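Local coordinates for protein aminotransferase class-III (Sphaerobacter thermophilus DSM 20745, PDB 6K8H) that belongs to the class-III aminotransferases, is also named omega-transaminase, and holds (5-hydroxy-4,6-dimethylpyridin-3-yl)methyl dihydrogen phosphate in a pocket, at residues 359-364 against 439-444; 376-381 against 396-401. All coordinates share one frame; numbering follows the deposited sequence.

Contact 1 of 2, residues 359-364 against 439-444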
ATOM      1  N   ARG B 359       2.941  37.856  18.768  1.00 12.95           N
ATOM      2  CA  ARG B 359       3.017  39.332  18.808  1.00 18.43           C
ATOM      3  C   ARG B 359       3.333  39.798  20.230  1.00 15.34           C
ATOM      4  O   ARG B 359       4.229  40.560  20.392  1.00 14.97           O
ATOM      5  CB  ARG B 359       1.687  39.939  18.369  1.00 17.83           C
ATOM      6  CG  ARG B 359       1.712  41.452  18.309  1.00 21.73           C
ATOM      7  CD  ARG B 359       0.335  42.081  18.418  1.00 29.95           C
ATOM      8  NE  ARG B 359      -0.252  41.911  19.726  1.00 34.29           N
ATOM      9  CZ  ARG B 359       0.104  42.591  20.807  1.00 35.25           C
ATOM     10  NH1 ARG B 359       1.030  43.525  20.742  1.00 36.59           N
ATOM     11  NH2 ARG B 359      -0.476  42.347  21.959  1.00 39.02           N
ATOM     12  N   GLU B 360       2.630  39.264  21.216  1.00 14.47           N
ATOM     13  CA  GLU B 360       2.840  39.666  22.628  1.00 21.28           C
ATOM     14  C   GLU B 360       4.260  39.323  23.094  1.00 22.53           C
ATOM     15  O   GLU B 360       4.787  40.075  23.893  1.00 20.08           O
ATOM     16  CB  GLU B 360       1.803  39.100  23.594  1.00 18.81           C
ATOM     17  CG  GLU B 360       1.718  39.919  24.874  1.00 37.85           C
ATOM     18  CD  GLU B 360       1.468  39.148  26.158  1.00 47.31           C
ATOM     19  OE1 GLU B 360       1.496  39.758  27.250  1.00 55.86           O
ATOM     20  OE2 GLU B 360       1.246  37.945  26.071  1.00 50.25           O
ATOM     21  N   ALA B 361       4.791  38.176  22.683  1.00 14.52           N
ATOM     22  CA  ALA B 361       6.151  37.779  23.098  1.00 16.65           C
ATOM     23  C   ALA B 361       7.226  38.545  22.310  1.00 17.00           C
ATOM     24  O   ALA B 361       8.378  38.401  22.630  1.00 18.29           O
ATOM     25  CB  ALA B 361       6.329  36.289  22.974  1.00 16.82           C
ATOM     26  N   GLY B 362       6.847  39.290  21.280  1.00 20.20           N
ATOM     27  CA  GLY B 362       7.886  39.912  20.485  1.00 16.46           C
ATOM     28  C   GLY B 362       8.707  38.950  19.652  1.00 19.18           C
ATOM     29  O   GLY B 362       9.857  39.251  19.326  1.00 20.41           O
ATOM     30  N   VAL B 363       8.155  37.789  19.320  1.00 12.27           N
ATOM     31  CA  VAL B 363       8.863  36.737  18.593  1.00 12.98           C
ATOM     32  C   VAL B 363       8.386  36.792  17.148  1.00 18.20           C
ATOM     33  O   VAL B 363       7.181  36.624  16.905  1.00 15.38           O
ATOM     34  CB  VAL B 363       8.608  35.352  19.205  1.00 11.54           C
ATOM     35  CG1 VAL B 363       9.278  34.248  18.369  1.00 13.28           C
ATOM     36  CG2 VAL B 363       9.107  35.313  20.660  1.00 12.45           C
ATOM     37  N   PRO B 364       9.266  37.017  16.172  1.00 13.36           N
ATOM     38  CA  PRO B 364       8.828  37.007  14.774  1.00 17.35           C
ATOM     39  C   PRO B 364       8.274  35.647  14.372  1.00 13.75           C
ATOM     40  O   PRO B 364       8.790  34.598  14.760  1.00 14.19           O
ATOM     41  CB  PRO B 364      10.105  37.347  13.999  1.00 20.62           C
ATOM     42  CG  PRO B 364      10.962  38.088  14.989  1.00 20.94           C
ATOM     43  CD  PRO B 364      10.670  37.450  16.311  1.00 21.18           C
ATOM     44  N   ALA B 439       3.493  29.133  26.794  1.00  9.04           N
ATOM     45  CA  ALA B 439       4.449  28.624  27.775  1.00 11.35           C
ATOM     46  C   ALA B 439       5.676  28.009  27.100  1.00 12.23           C
ATOM     47  O   ALA B 439       6.806  28.181  27.574  1.00 10.33           O
ATOM     48  CB  ALA B 439       3.767  27.613  28.689  1.00 10.54           C
ATOM     49  N   ALA B 440       5.476  27.297  25.985  1.00  9.67           N
ATOM     50  CA  ALA B 440       6.591  26.654  25.291  1.00 10.88           C
ATOM     51  C   ALA B 440       7.538  27.679  24.681  1.00  9.81           C
ATOM     52  O   ALA B 440       8.754  27.473  24.650  1.00 10.99           O
ATOM     53  CB  ALA B 440       6.063  25.720  24.197  1.00  8.05           C
ATOM     54  N   LEU B 441       6.992  28.767  24.149  1.00 12.85           N
ATOM     55  CA  LEU B 441       7.826  29.848  23.640  1.00 13.83           C
ATOM     56  C   LEU B 441       8.681  30.441  24.760  1.00 15.34           C
ATOM     57  O   LEU B 441       9.902  30.638  24.593  1.00 13.58           O
ATOM     58  CB  LEU B 441       6.932  30.903  22.987  1.00 16.38           C
ATOM     59  CG  LEU B 441       7.443  31.892  21.942  1.00 17.80           C
ATOM     60  CD1 LEU B 441       8.199  31.168  20.834  1.00 11.72           C
ATOM     61  CD2 LEU B 441       6.249  32.674  21.382  1.00 10.92           C
ATOM     62  N   GLN B 442       8.076  30.652  25.928  1.00 12.47           N
ATOM     63  CA  GLN B 442       8.853  31.205  27.065  1.00 13.24           C
ATOM     64  C   GLN B 442       9.979  30.219  27.403  1.00 15.72           C
ATOM     65  O   GLN B 442      11.131  30.654  27.493  1.00 12.44           O
ATOM     66  CB  GLN B 442       7.919  31.467  28.245  1.00 16.57           C
ATOM     67  CG  GLN B 442       6.961  32.619  27.992  1.00 18.89           C
ATOM     68  CD  GLN B 442       5.829  32.680  28.985  1.00 32.68           C
ATOM     69  OE1 GLN B 442       5.830  31.984  29.997  1.00 36.00           O
ATOM     70  NE2 GLN B 442       4.840  33.513  28.695  1.00 32.06           N
ATOM     71  N   ASP B 443       9.658  28.926  27.484  1.00 13.74           N
ATOM     72  CA  ASP B 443      10.675  27.906  27.738  1.00 11.87           C
ATOM     73  C   ASP B 443      11.809  27.975  26.725  1.00 12.85           C
ATOM     74  O   ASP B 443      12.990  27.958  27.091  1.00 10.94           O
ATOM     75  CB  ASP B 443      10.056  26.524  27.688  1.00 13.65           C
ATOM     76  CG  ASP B 443       9.137  26.254  28.837  1.00 20.60           C
ATOM     77  OD1 ASP B 443       9.006  27.085  29.763  1.00 22.94           O
ATOM     78  OD2 ASP B 443       8.549  25.166  28.806  1.00 23.83           O
ATOM     79  N   ALA B 444      11.464  28.035  25.440  1.00 12.46           N
ATOM     80  CA  ALA B 444      12.481  27.996  24.397  1.00 13.59           C
ATOM     81  C   ALA B 444      13.397  29.201  24.482  1.00 12.27           C
ATOM     82  O   ALA B 444      14.575  29.111  24.106  1.00 10.82           O
ATOM     83  CB  ALA B 444      11.820  27.928  23.015  1.00 10.74           C
TER

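Contact 2 of 2, residues 376-381 against 396-401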
ATOM      1  N   ILE B 376       2.723  26.532  12.141  1.00  9.13           N
ATOM      2  CA  ILE B 376       3.389  27.639  12.828  1.00  8.63           C
ATOM      3  C   ILE B 376       4.787  27.810  12.249  1.00 11.10           C
ATOM      4  O   ILE B 376       5.490  26.831  11.982  1.00 11.88           O
ATOM      5  CB  ILE B 376       3.453  27.402  14.347  1.00  9.55           C
ATOM      6  CG1 ILE B 376       2.082  26.995  14.898  1.00  9.04           C
ATOM      7  CG2 ILE B 376       3.958  28.654  15.051  1.00 10.01           C
ATOM      8  CD1 ILE B 376       2.115  26.625  16.384  1.00  9.62           C
ATOM      9  N   HIS B 377       5.188  29.056  12.039  1.00  7.39           N
ATOM     10  CA  HIS B 377       6.501  29.402  11.522  1.00  9.61           C
ATOM     11  C   HIS B 377       7.136  30.412  12.458  1.00 10.57           C
ATOM     12  O   HIS B 377       6.484  31.391  12.840  1.00 10.99           O
ATOM     13  CB  HIS B 377       6.379  30.003  10.126  1.00  8.59           C
ATOM     14  CG  HIS B 377       5.594  29.157   9.172  1.00 11.66           C
ATOM     15  ND1 HIS B 377       6.127  28.047   8.552  1.00 10.65           N
ATOM     16  CD2 HIS B 377       4.320  29.263   8.727  1.00  9.98           C
ATOM     17  CE1 HIS B 377       5.217  27.508   7.757  1.00 10.27           C
ATOM     18  NE2 HIS B 377       4.108  28.222   7.852  1.00 13.11           N
ATOM     19  N   LEU B 378       8.402  30.187  12.811  1.00  9.12           N
ATOM     20  CA  LEU B 378       9.128  31.091  13.705  1.00 11.86           C
ATOM     21  C   LEU B 378      10.059  32.016  12.930  1.00 11.79           C
ATOM     22  O   LEU B 378      11.186  32.311  13.346  1.00 10.80           O
ATOM     23  CB  LEU B 378       9.873  30.299  14.773  1.00 10.61           C
ATOM     24  CG  LEU B 378       8.875  29.447  15.566  1.00 10.95           C
ATOM     25  CD1 LEU B 378       9.531  28.800  16.769  1.00 12.13           C
ATOM     26  CD2 LEU B 378       7.667  30.274  16.009  1.00 12.47           C
ATOM     27  N   HIS B 379       9.583  32.463  11.768  1.00 11.69           N
ATOM     28  CA  HIS B 379      10.253  33.451  10.940  1.00 12.23           C
ATOM     29  C   HIS B 379       9.171  34.208  10.181  1.00 11.63           C
ATOM     30  O   HIS B 379       7.995  33.842  10.214  1.00  9.82           O
ATOM     31  CB  HIS B 379      11.251  32.798   9.984  1.00  8.62           C
ATOM     32  CG  HIS B 379      10.597  31.893   8.990  1.00  8.56           C
ATOM     33  ND1 HIS B 379       9.896  32.371   7.901  1.00  9.51           N
ATOM     34  CD2 HIS B 379      10.515  30.543   8.929  1.00 11.38           C
ATOM     35  CE1 HIS B 379       9.417  31.351   7.207  1.00 11.82           C
ATOM     36  NE2 HIS B 379       9.775  30.231   7.812  1.00  7.93           N
ATOM     37  N   GLN B 380       9.576  35.282   9.506  1.00 10.66           N
ATOM     38  CA  GLN B 380       8.641  36.092   8.745  1.00  9.62           C
ATOM     39  C   GLN B 380       9.023  36.159   7.267  1.00 14.48           C
ATOM     40  O   GLN B 380       8.778  37.167   6.598  1.00 10.07           O
ATOM     41  CB  GLN B 380       8.521  37.486   9.364  1.00 20.39           C
ATOM     42  CG  GLN B 380       7.628  37.461  10.611  1.00 18.57           C
ATOM     43  CD  GLN B 380       7.530  38.786  11.335  1.00 23.31           C
ATOM     44  OE1 GLN B 380       8.460  39.593  11.325  1.00 31.48           O
ATOM     45  NE2 GLN B 380       6.396  39.011  11.989  1.00 31.12           N
ATOM     46  N   ARG B 381       9.619  35.075   6.739  1.00  8.92           N
ATOM     47  CA  ARG B 381       9.906  35.027   5.312  1.00  6.48           C
ATOM     48  C   ARG B 381       8.640  34.723   4.520  1.00  9.08           C
ATOM     49  O   ARG B 381       7.819  33.906   4.950  1.00 10.34           O
ATOM     50  CB  ARG B 381      10.963  33.970   5.009  1.00  8.85           C
ATOM     51  CG  ARG B 381      12.287  34.249   5.689  1.00  7.39           C
ATOM     52  CD  ARG B 381      13.380  33.271   5.253  1.00 10.16           C
ATOM     53  NE  ARG B 381      13.103  31.910   5.686  1.00  8.38           N
ATOM     54  CZ  ARG B 381      13.395  31.441   6.892  1.00 14.43           C
ATOM     55  NH1 ARG B 381      13.971  32.230   7.797  1.00 11.85           N
ATOM     56  NH2 ARG B 381      13.127  30.175   7.189  1.00 13.26           N
ATOM     57  N   ARG B 396      16.020  25.521  13.228  1.00  8.64           N
ATOM     58  CA  ARG B 396      15.752  24.127  13.575  1.00 15.04           C
ATOM     59  C   ARG B 396      15.886  23.901  15.080  1.00  9.62           C
ATOM     60  O   ARG B 396      15.025  23.263  15.701  1.00  9.84           O
ATOM     61  CB  ARG B 396      16.676  23.183  12.788  1.00 14.94           C
ATOM     62  CG  ARG B 396      16.352  23.100  11.295  1.00 16.30           C
ATOM     63  CD  ARG B 396      17.112  21.961  10.588  1.00 18.61           C
ATOM     64  NE  ARG B 396      18.568  22.046  10.762  1.00 23.69           N
ATOM     65  CZ  ARG B 396      19.400  22.651   9.912  1.00 23.15           C
ATOM     66  NH1 ARG B 396      18.936  23.234   8.815  1.00 18.40           N
ATOM     67  NH2 ARG B 396      20.705  22.670  10.156  1.00 19.29           N
ATOM     68  N   ALA B 397      16.951  24.434  15.690  1.00 10.92           N
ATOM     69  CA  ALA B 397      17.127  24.276  17.140  1.00 10.65           C
ATOM     70  C   ALA B 397      16.005  24.955  17.936  1.00 11.20           C
ATOM     71  O   ALA B 397      15.500  24.390  18.919  1.00  9.68           O
ATOM     72  CB  ALA B 397      18.490  24.825  17.567  1.00 14.12           C
ATOM     73  N   PHE B 398      15.607  26.170  17.533  1.00  9.68           N
ATOM     74  CA  PHE B 398      14.568  26.897  18.267  1.00  8.66           C
ATOM     75  C   PHE B 398      13.205  26.212  18.141  1.00  8.88           C
ATOM     76  O   PHE B 398      12.485  26.036  19.139  1.00  8.52           O
ATOM     77  CB  PHE B 398      14.507  28.349  17.775  1.00  9.61           C
ATOM     78  CG  PHE B 398      13.706  29.256  18.661  1.00  9.68           C
ATOM     79  CD1 PHE B 398      14.232  29.741  19.855  1.00 14.00           C
ATOM     80  CD2 PHE B 398      12.424  29.617  18.309  1.00 12.11           C
ATOM     81  CE1 PHE B 398      13.483  30.582  20.674  1.00 12.03           C
ATOM     82  CE2 PHE B 398      11.664  30.453  19.126  1.00 14.93           C
ATOM     83  CZ  PHE B 398      12.194  30.934  20.307  1.00 13.88           C
ATOM     84  N   VAL B 399      12.830  25.826  16.915  1.00  8.89           N
ATOM     85  CA  VAL B 399      11.603  25.066  16.702  1.00  7.81           C
ATOM     86  C   VAL B 399      11.639  23.766  17.499  1.00  7.75           C
ATOM     87  O   VAL B 399      10.623  23.344  18.066  1.00  7.10           O
ATOM     88  CB  VAL B 399      11.397  24.806  15.196  1.00 12.49           C
ATOM     89  CG1 VAL B 399      10.287  23.780  14.963  1.00 13.27           C
ATOM     90  CG2 VAL B 399      11.066  26.110  14.470  1.00  8.23           C
ATOM     91  N   GLY B 400      12.807  23.113  17.559  1.00  9.18           N
ATOM     92  CA  GLY B 400      12.931  21.897  18.350  1.00  8.15           C
ATOM     93  C   GLY B 400      12.697  22.140  19.827  1.00  7.73           C
ATOM     94  O   GLY B 400      12.078  21.319  20.508  1.00 11.23           O
ATOM     95  N   ARG B 401      13.202  23.261  20.347  1.00  8.71           N
ATOM     96  CA  ARG B 401      12.907  23.602  21.742  1.00  7.02           C
ATOM     97  C   ARG B 401      11.403  23.797  21.955  1.00  7.80           C
ATOM     98  O   ARG B 401      10.832  23.289  22.929  1.00  6.20           O
ATOM     99  CB  ARG B 401      13.672  24.862  22.159  1.00  8.09           C
ATOM    100  CG  ARG B 401      15.144  24.641  22.491  1.00 11.83           C
ATOM    101  CD  ARG B 401      15.813  25.904  23.097  1.00 14.21           C
ATOM    102  NE  ARG B 401      17.169  25.606  23.569  1.00 11.07           N
ATOM    103  CZ  ARG B 401      17.436  24.980  24.713  1.00 13.90           C
ATOM    104  NH1 ARG B 401      16.445  24.596  25.511  1.00  9.48           N
ATOM    105  NH2 ARG B 401      18.690  24.734  25.067  1.00 14.35           N
TER

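Contact 1 of 2, residues 359-364 against 439-444
A361 and V363 stand on either side of G362 in the Schellman motif that ends helix 337-361, and both rest on L441 of helix 427-445. G362 takes a positive phi (70°), a conformation that glycine accepts easily. G362 N reaches back to R359 O at 3.0 Å, one of two bonds that close the last turn. The chain then leaves the helix, with A361 before the turn and V363 after it each directing a side chain at the same leucine.

L441 meets them with its branched end. Its CG lies anti to the backbone N (chi1 -158°), which carries the two methyls out from the helix. L441 CD2 takes two partners: A361 CB at 4.0 Å and V363 CG2, also at 4.0 Å. V363 CG2 lies 4.0 Å from L441 CG as well, so this methyl sits beside the branch point. The other pair of methyls, V363 CG1 and L441 CD1, is 4.1 Å apart. The valine and leucine side chains run past each other in opposite directions, branch alongside branch. V363 and A361 also touch R445, one turn further along helix 427-445. L441 in turn reaches V357 and L358 of helix 337-361.

No hydrogen bond or salt bridge joins the two segments. The contact is small, burying 108 Å² over both sides, and purely apolar. Its methyl groups meet at ordinary van der Waals distances. It therefore probably rests on shape fit and on keeping L441 from water, not on directed bonds.

Contact 2 of 2, residues 376-381 against 396-401
L378 reaches across to F398 and V399 of helix 393-408. Its CB points toward the helix. L378 CG is turned anti to the carbonyl carbon (chi1 -58°) and passes V399 CG2 at 4.1 Å. The tip, CD1, does most of the touching. L378 CD1 lies 3.4 Å from F398 CD2, a tight approach, and 3.6 Å from F398 CE2. The methyl comes in at the edge of the ring, near the ring plane, and not over a face. The leucine and phenylalanine side chains cross at about a right angle. L378 CD1 also meets V399 CG2 at 3.9 Å, so one methyl touches two consecutive residues of the helix.

Just beyond, the loop is held by its own bond. R381 N donates to H379 ND1 at 3.0 Å, within 7° of the imidazole plane. The R381 guanidinium lies against one face of that ring, with NH2 displaced toward the rim, and its NH1 forms a salt bridge with E395.

L378 directly follows strand 373-377 of the three-stranded antiparallel sheet. It touches V402 of helix 393-408 as well as L358 of helix 337-361. I376 meets F433 and F437 of helix 427-445.

In the fold
The two contacts have centres 11 Å apart. Both segments of contact 2 fall between the two segments of contact 1 in the sequence: 359-364 comes first, then 376-381, 396-401 and 439-444. They also touch directly. L441 CD1 of contact 1 lies 3.9 Å from F398 CE2 of contact 2, joining the two apolar patches. Helices 337-361, 393-408 and 427-445 and the antiparallel sheet around strand 373-377 thus pack as one unit. This is consistent with the C-terminal small domain of the aminotransferase fold in this family. No residue of either contact belongs to the ligand pocket, so both are structural packing.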